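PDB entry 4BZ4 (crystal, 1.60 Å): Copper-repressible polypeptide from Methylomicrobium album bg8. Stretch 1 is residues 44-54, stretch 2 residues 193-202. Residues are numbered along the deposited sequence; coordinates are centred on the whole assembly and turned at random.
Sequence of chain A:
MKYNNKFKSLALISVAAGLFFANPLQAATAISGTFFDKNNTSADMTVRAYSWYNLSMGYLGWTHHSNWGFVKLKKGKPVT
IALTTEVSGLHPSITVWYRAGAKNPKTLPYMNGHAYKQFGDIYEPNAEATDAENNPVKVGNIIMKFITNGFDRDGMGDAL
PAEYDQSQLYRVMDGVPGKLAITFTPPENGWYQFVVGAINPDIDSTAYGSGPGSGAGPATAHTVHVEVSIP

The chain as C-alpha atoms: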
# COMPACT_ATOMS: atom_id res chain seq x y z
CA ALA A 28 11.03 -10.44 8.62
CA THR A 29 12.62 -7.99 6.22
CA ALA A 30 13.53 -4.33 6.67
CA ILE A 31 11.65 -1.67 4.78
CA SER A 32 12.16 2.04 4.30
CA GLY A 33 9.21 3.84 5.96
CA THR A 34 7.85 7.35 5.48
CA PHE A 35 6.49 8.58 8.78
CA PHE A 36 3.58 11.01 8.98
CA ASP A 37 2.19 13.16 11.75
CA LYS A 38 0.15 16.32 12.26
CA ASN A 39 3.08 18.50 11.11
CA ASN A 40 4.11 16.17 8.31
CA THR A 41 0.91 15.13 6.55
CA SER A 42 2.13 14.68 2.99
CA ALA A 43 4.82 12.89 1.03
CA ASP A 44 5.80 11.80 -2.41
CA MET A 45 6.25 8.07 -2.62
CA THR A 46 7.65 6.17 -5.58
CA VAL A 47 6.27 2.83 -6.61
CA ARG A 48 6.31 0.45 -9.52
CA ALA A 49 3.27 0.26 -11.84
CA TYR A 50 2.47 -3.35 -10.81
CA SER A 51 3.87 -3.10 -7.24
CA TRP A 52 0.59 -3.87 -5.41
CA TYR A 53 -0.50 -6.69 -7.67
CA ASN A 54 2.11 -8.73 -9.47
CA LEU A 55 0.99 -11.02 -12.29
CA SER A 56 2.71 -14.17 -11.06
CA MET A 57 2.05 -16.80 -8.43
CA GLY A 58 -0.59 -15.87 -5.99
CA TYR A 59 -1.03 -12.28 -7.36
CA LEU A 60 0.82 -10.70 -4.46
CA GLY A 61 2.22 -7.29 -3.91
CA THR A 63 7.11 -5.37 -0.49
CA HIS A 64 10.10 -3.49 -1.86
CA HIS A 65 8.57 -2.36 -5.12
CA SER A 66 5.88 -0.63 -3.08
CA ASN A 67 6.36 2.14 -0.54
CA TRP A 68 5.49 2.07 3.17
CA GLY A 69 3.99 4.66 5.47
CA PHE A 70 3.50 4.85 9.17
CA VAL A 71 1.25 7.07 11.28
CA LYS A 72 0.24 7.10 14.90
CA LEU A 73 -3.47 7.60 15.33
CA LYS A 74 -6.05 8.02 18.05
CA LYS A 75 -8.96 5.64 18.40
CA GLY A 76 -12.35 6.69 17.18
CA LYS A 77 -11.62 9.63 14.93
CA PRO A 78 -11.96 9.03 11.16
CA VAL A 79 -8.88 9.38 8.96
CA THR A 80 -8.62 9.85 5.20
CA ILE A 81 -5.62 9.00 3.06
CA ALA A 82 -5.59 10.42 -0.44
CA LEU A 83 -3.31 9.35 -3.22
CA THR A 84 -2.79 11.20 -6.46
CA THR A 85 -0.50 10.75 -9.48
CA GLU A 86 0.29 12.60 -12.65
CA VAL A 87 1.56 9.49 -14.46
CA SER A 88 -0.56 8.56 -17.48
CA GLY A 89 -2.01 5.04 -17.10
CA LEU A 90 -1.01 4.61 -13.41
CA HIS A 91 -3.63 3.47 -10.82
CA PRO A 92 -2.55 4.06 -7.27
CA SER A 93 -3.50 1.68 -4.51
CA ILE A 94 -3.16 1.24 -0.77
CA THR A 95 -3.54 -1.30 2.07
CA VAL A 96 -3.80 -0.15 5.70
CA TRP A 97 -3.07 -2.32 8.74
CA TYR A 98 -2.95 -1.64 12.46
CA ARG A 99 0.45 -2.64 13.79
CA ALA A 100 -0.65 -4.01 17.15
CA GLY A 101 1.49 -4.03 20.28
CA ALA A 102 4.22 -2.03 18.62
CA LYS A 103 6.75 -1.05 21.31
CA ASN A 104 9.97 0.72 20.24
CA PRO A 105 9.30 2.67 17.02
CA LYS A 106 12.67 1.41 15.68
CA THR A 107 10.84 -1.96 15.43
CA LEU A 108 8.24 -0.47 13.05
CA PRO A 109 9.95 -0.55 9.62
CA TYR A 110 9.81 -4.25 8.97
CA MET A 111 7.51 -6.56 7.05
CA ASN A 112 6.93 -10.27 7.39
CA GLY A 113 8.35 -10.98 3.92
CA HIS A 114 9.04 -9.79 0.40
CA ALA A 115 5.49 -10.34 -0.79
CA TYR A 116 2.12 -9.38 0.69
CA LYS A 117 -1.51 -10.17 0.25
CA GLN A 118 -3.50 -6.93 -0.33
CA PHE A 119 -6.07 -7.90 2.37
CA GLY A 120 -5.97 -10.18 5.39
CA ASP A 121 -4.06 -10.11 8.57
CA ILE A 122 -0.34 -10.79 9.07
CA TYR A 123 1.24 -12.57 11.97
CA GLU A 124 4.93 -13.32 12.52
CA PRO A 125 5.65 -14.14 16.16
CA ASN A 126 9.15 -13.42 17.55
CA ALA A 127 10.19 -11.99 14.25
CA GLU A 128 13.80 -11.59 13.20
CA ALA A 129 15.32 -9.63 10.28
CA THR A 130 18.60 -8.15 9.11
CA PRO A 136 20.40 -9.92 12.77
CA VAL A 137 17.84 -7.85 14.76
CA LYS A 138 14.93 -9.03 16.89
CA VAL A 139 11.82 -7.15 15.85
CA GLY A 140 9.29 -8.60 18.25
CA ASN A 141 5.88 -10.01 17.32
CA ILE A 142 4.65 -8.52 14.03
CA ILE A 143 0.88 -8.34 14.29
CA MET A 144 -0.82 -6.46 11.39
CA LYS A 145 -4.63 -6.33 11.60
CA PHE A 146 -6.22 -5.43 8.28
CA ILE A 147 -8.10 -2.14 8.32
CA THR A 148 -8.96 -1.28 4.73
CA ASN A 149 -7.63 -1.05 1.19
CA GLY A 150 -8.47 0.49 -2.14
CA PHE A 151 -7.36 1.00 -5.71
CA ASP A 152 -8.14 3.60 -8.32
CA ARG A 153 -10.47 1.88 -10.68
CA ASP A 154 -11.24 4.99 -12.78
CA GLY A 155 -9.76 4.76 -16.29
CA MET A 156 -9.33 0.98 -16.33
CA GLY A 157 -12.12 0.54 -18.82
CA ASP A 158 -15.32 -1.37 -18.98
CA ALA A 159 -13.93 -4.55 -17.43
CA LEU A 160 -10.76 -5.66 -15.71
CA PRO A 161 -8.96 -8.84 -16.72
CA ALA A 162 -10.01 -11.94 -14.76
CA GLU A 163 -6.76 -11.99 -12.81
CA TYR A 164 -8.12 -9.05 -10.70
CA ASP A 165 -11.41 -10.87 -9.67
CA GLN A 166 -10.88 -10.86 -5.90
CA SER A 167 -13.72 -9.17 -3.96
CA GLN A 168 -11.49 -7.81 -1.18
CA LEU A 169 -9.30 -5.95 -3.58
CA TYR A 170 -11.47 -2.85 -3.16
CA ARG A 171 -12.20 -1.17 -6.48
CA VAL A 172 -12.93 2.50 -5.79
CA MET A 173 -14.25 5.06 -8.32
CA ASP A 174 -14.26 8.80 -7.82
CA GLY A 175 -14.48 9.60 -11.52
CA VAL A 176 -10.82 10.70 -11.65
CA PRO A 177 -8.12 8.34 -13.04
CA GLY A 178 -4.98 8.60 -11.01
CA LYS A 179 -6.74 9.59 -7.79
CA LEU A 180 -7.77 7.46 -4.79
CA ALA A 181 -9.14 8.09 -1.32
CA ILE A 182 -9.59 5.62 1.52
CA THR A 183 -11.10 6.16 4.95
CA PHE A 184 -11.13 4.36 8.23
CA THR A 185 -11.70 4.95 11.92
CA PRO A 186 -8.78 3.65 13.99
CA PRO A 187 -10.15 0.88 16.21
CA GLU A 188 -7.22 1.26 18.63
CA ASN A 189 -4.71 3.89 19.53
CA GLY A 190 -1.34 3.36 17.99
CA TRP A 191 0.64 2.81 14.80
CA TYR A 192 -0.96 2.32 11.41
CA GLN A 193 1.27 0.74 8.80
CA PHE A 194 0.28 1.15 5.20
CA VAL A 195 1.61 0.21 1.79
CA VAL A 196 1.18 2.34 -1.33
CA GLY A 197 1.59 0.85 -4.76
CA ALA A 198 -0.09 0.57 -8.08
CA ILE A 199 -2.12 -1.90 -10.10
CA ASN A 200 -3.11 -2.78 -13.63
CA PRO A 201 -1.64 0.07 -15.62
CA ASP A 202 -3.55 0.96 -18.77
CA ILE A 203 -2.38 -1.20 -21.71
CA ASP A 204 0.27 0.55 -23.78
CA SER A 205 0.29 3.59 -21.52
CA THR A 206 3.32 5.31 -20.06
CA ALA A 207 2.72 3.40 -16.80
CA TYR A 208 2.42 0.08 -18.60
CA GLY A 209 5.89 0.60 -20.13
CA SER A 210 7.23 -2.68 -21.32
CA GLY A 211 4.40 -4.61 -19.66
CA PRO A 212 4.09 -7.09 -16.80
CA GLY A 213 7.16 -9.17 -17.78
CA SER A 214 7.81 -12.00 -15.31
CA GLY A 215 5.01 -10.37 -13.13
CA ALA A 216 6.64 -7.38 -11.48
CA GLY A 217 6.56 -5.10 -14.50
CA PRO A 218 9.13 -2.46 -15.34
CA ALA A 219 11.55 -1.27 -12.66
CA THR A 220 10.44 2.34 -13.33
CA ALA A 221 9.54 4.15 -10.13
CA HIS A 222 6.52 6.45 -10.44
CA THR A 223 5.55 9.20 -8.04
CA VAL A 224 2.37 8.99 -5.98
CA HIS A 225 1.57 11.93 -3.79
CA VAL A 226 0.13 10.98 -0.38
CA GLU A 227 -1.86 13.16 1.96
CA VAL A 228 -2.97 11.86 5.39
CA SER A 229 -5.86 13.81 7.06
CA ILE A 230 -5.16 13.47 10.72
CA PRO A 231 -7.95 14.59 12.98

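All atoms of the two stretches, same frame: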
# COMPACT_ATOMS: atom_id res chain seq x y z
N ASP A 44 5.79 12.38 -1.10
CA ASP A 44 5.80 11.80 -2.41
C ASP A 44 6.44 10.47 -2.26
O ASP A 44 7.55 10.36 -1.71
CB ASP A 44 6.57 12.66 -3.43
CG ASP A 44 5.87 13.91 -3.75
OD1 ASP A 44 4.64 13.93 -3.93
OD2 ASP A 44 6.58 14.94 -3.75
N MET A 45 5.75 9.44 -2.65
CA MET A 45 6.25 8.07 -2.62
C MET A 45 6.44 7.63 -4.05
O MET A 45 5.91 8.22 -5.01
CB MET A 45 5.27 7.15 -1.95
CG MET A 45 5.08 7.41 -0.51
SD MET A 45 3.98 6.16 0.22
CE MET A 45 4.16 6.68 1.90
N THR A 46 7.32 6.66 -4.25
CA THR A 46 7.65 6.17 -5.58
C THR A 46 7.38 4.70 -5.58
O THR A 46 7.77 3.97 -4.65
CB THR A 46 9.13 6.43 -6.03
OG1 THR A 46 10.03 5.89 -5.06
CG2 THR A 46 9.39 7.91 -6.14
N VAL A 47 6.64 4.24 -6.56
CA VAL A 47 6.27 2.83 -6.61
C VAL A 47 6.31 2.36 -8.05
O VAL A 47 6.21 3.16 -9.02
CB VAL A 47 4.82 2.67 -6.12
CG1 VAL A 47 4.73 3.29 -4.74
CG2 VAL A 47 3.84 3.26 -7.07
N ARG A 48 6.43 1.04 -8.22
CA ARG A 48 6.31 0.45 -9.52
C ARG A 48 4.84 0.32 -9.95
O ARG A 48 3.94 0.22 -9.10
CB ARG A 48 6.97 -0.94 -9.60
CG ARG A 48 8.48 -0.97 -9.45
CD ARG A 48 8.94 -2.32 -9.96
NE ARG A 48 10.29 -2.64 -9.62
CZ ARG A 48 10.99 -3.63 -10.22
NH1 ARG A 48 10.45 -4.38 -11.16
NH2 ARG A 48 12.22 -3.86 -9.82
N ALA A 49 4.63 0.27 -11.25
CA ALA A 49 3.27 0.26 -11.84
C ALA A 49 2.47 -0.97 -11.49
O ALA A 49 1.24 -0.89 -11.49
CB ALA A 49 3.26 0.52 -13.33
N TYR A 50 3.13 -2.07 -11.19
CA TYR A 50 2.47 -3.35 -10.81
C TYR A 50 2.74 -3.71 -9.36
O TYR A 50 2.47 -4.85 -8.95
CB TYR A 50 3.00 -4.49 -11.70
CG TYR A 50 2.57 -4.46 -13.12
CD1 TYR A 50 3.22 -3.64 -14.06
CD2 TYR A 50 1.49 -5.17 -13.54
CE1 TYR A 50 2.77 -3.62 -15.37
CE2 TYR A 50 1.06 -5.18 -14.84
CZ TYR A 50 1.75 -4.37 -15.76
OH TYR A 50 1.32 -4.35 -17.10
N SER A 51 3.34 -2.80 -8.60
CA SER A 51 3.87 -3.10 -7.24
C SER A 51 2.85 -3.72 -6.24
O SER A 51 3.23 -4.50 -5.41
CB SER A 51 4.45 -1.87 -6.55
OG SER A 51 3.59 -0.75 -6.58
N TRP A 52 1.61 -3.41 -6.41
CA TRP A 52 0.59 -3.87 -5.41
C TRP A 52 -0.01 -5.14 -5.84
O TRP A 52 -0.77 -5.77 -5.06
CB TRP A 52 -0.49 -2.79 -5.23
CG TRP A 52 -1.48 -2.93 -4.05
CD1 TRP A 52 -1.23 -2.69 -2.75
CD2 TRP A 52 -2.89 -3.04 -4.15
NE1 TRP A 52 -2.38 -2.77 -1.98
CE2 TRP A 52 -3.42 -2.96 -2.83
CE3 TRP A 52 -3.76 -3.26 -5.21
CZ2 TRP A 52 -4.80 -3.11 -2.56
CZ3 TRP A 52 -5.12 -3.38 -4.97
CH2 TRP A 52 -5.61 -3.35 -3.65
N TYR A 53 0.20 -5.55 -7.10
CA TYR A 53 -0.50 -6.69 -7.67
C TYR A 53 0.34 -7.28 -8.84
O TYR A 53 0.06 -7.04 -9.99
CB TYR A 53 -1.91 -6.32 -8.10
CG TYR A 53 -2.91 -7.46 -8.13
CD1 TYR A 53 -3.10 -8.24 -9.28
CD2 TYR A 53 -3.66 -7.75 -7.03
CE1 TYR A 53 -4.03 -9.27 -9.33
CE2 TYR A 53 -4.54 -8.75 -7.06
CZ TYR A 53 -4.75 -9.49 -8.20
OH TYR A 53 -5.76 -10.47 -8.20
N ASN A 54 1.34 -8.08 -8.49
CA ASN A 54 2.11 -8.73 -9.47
C ASN A 54 1.35 -9.80 -10.19
O ASN A 54 0.47 -10.46 -9.61
CB ASN A 54 3.36 -9.37 -8.86
CG ASN A 54 4.49 -8.40 -8.55
OD1 ASN A 54 5.63 -8.89 -8.33
ND2 ASN A 54 4.27 -7.10 -8.48
N GLN A 193 0.21 1.08 9.73
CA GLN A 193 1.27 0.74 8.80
C GLN A 193 0.55 0.50 7.49
O GLN A 193 -0.33 -0.36 7.41
CB GLN A 193 2.06 -0.53 9.21
CG GLN A 193 3.10 -1.00 8.24
CD GLN A 193 4.00 -2.09 8.84
OE1 GLN A 193 3.92 -2.33 10.05
NE2 GLN A 193 4.81 -2.69 8.04
N PHE A 194 0.94 1.26 6.48
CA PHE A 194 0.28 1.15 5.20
C PHE A 194 1.24 1.04 4.05
O PHE A 194 2.38 1.56 4.10
CB PHE A 194 -0.75 2.26 4.97
CG PHE A 194 -0.21 3.66 4.92
CD1 PHE A 194 -0.14 4.46 6.08
CD2 PHE A 194 0.13 4.23 3.71
CE1 PHE A 194 0.31 5.79 6.04
CE2 PHE A 194 0.59 5.57 3.67
CZ PHE A 194 0.65 6.35 4.83
N VAL A 195 0.83 0.33 3.00
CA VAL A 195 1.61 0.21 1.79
C VAL A 195 0.90 0.90 0.66
O VAL A 195 -0.32 0.75 0.50
CB VAL A 195 1.95 -1.26 1.46
CG1 VAL A 195 0.67 -2.09 1.22
CG2 VAL A 195 2.97 -1.37 0.31
N VAL A 196 1.68 1.67 -0.13
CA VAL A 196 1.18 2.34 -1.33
C VAL A 196 1.83 1.64 -2.50
O VAL A 196 3.04 1.31 -2.48
CB VAL A 196 1.49 3.86 -1.27
CG1 VAL A 196 1.23 4.57 -2.58
CG2 VAL A 196 0.87 4.49 -0.06
N GLY A 197 1.05 1.39 -3.54
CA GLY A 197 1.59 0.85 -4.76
C GLY A 197 0.67 1.20 -5.93
O GLY A 197 0.02 2.28 -5.90
N ALA A 198 0.75 0.38 -6.95
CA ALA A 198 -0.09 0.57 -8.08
C ALA A 198 -0.46 -0.74 -8.69
O ALA A 198 0.11 -1.78 -8.37
CB ALA A 198 0.63 1.51 -9.09
N ILE A 199 -1.44 -0.72 -9.58
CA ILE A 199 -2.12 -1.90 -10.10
C ILE A 199 -2.63 -1.71 -11.50
O ILE A 199 -3.10 -0.61 -11.86
CB ILE A 199 -3.27 -2.36 -9.17
CG1 ILE A 199 -4.06 -3.54 -9.73
CG2 ILE A 199 -4.16 -1.18 -8.84
CD1 ILE A 199 -5.00 -4.22 -8.73
N ASN A 200 -2.49 -2.75 -12.32
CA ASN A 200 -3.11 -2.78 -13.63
C ASN A 200 -3.01 -1.52 -14.47
O ASN A 200 -4.02 -0.89 -14.83
CB ASN A 200 -4.63 -3.07 -13.50
CG ASN A 200 -5.30 -3.42 -14.80
OD1 ASN A 200 -4.70 -3.96 -15.76
ND2 ASN A 200 -6.61 -3.05 -14.92
N PRO A 201 -1.76 -1.09 -14.77
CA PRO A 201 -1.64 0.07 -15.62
C PRO A 201 -2.28 -0.07 -17.00
O PRO A 201 -2.31 -1.18 -17.57
CB PRO A 201 -0.11 0.21 -15.76
CG PRO A 201 0.42 -1.17 -15.61
CD PRO A 201 -0.48 -1.76 -14.53
N ASP A 202 -2.80 1.02 -17.53
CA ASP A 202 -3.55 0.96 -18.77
C ASP A 202 -2.66 0.39 -19.88
O ASP A 202 -1.54 0.83 -20.01
CB ASP A 202 -4.09 2.33 -19.20
CG ASP A 202 -5.03 2.95 -18.18
OD1 ASP A 202 -5.59 2.22 -17.29
OD2 ASP A 202 -5.20 4.19 -18.25
O HOH W 1 -0.91 1.08 -12.35
O HOH W 2 -1.37 -5.39 -11.66

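The two strands run at 57° to each other. Contacts come from Met45 and Val47 in the strand and from the turns that follow. Two direct hydrogen bonds fix the centre. Trp52 N donates to Ala198 O (3.0 Å), and Ala198 N donates to Ser51 OG (3.1 Å). Ser51 adopts chi1 p, which lets the same OG donate to Arg48 O (2.7 Å) across its own beta turn. Gly197 fits closely here: its CA lies 3.1 Å from Ser51 OG, and a CB would clash with that oxygen and crowd Trp52 CB.

Met45 is m, t, t. With chi2 and chi3 both t, Met45 SD comes to 3.5 Å from Val196 CG2 and Met45 CE to 4.1 Å from Phe194 CE2. Val47, chi1 m, sets CG1 4.3 Å from Val196 CG1 and CG2 4.2 Å from Ala198 CB.

Trp52 is t and points its CB toward stretch 2. Ile199, t and t, is extended, and its CD1 reaches Trp52 CE3 (3.9 Å) at the indole edge and Tyr53 CB (3.8 Å). Tyr50 starts away, but with chi1 m its end comes nearer, and Pro201 CD lies over one face, 3.7 Å from the centroid of the Tyr50 ring, in a CH-pi contact. Ala49 is small and buried; its CB lies 4.0 Å from Pro201 CG.

Water 1 donates to Ala49 O and Ile199 O. Water 2 links Tyr53 O to Asn200 N. In all, 685 Å² is buried, both sides summed.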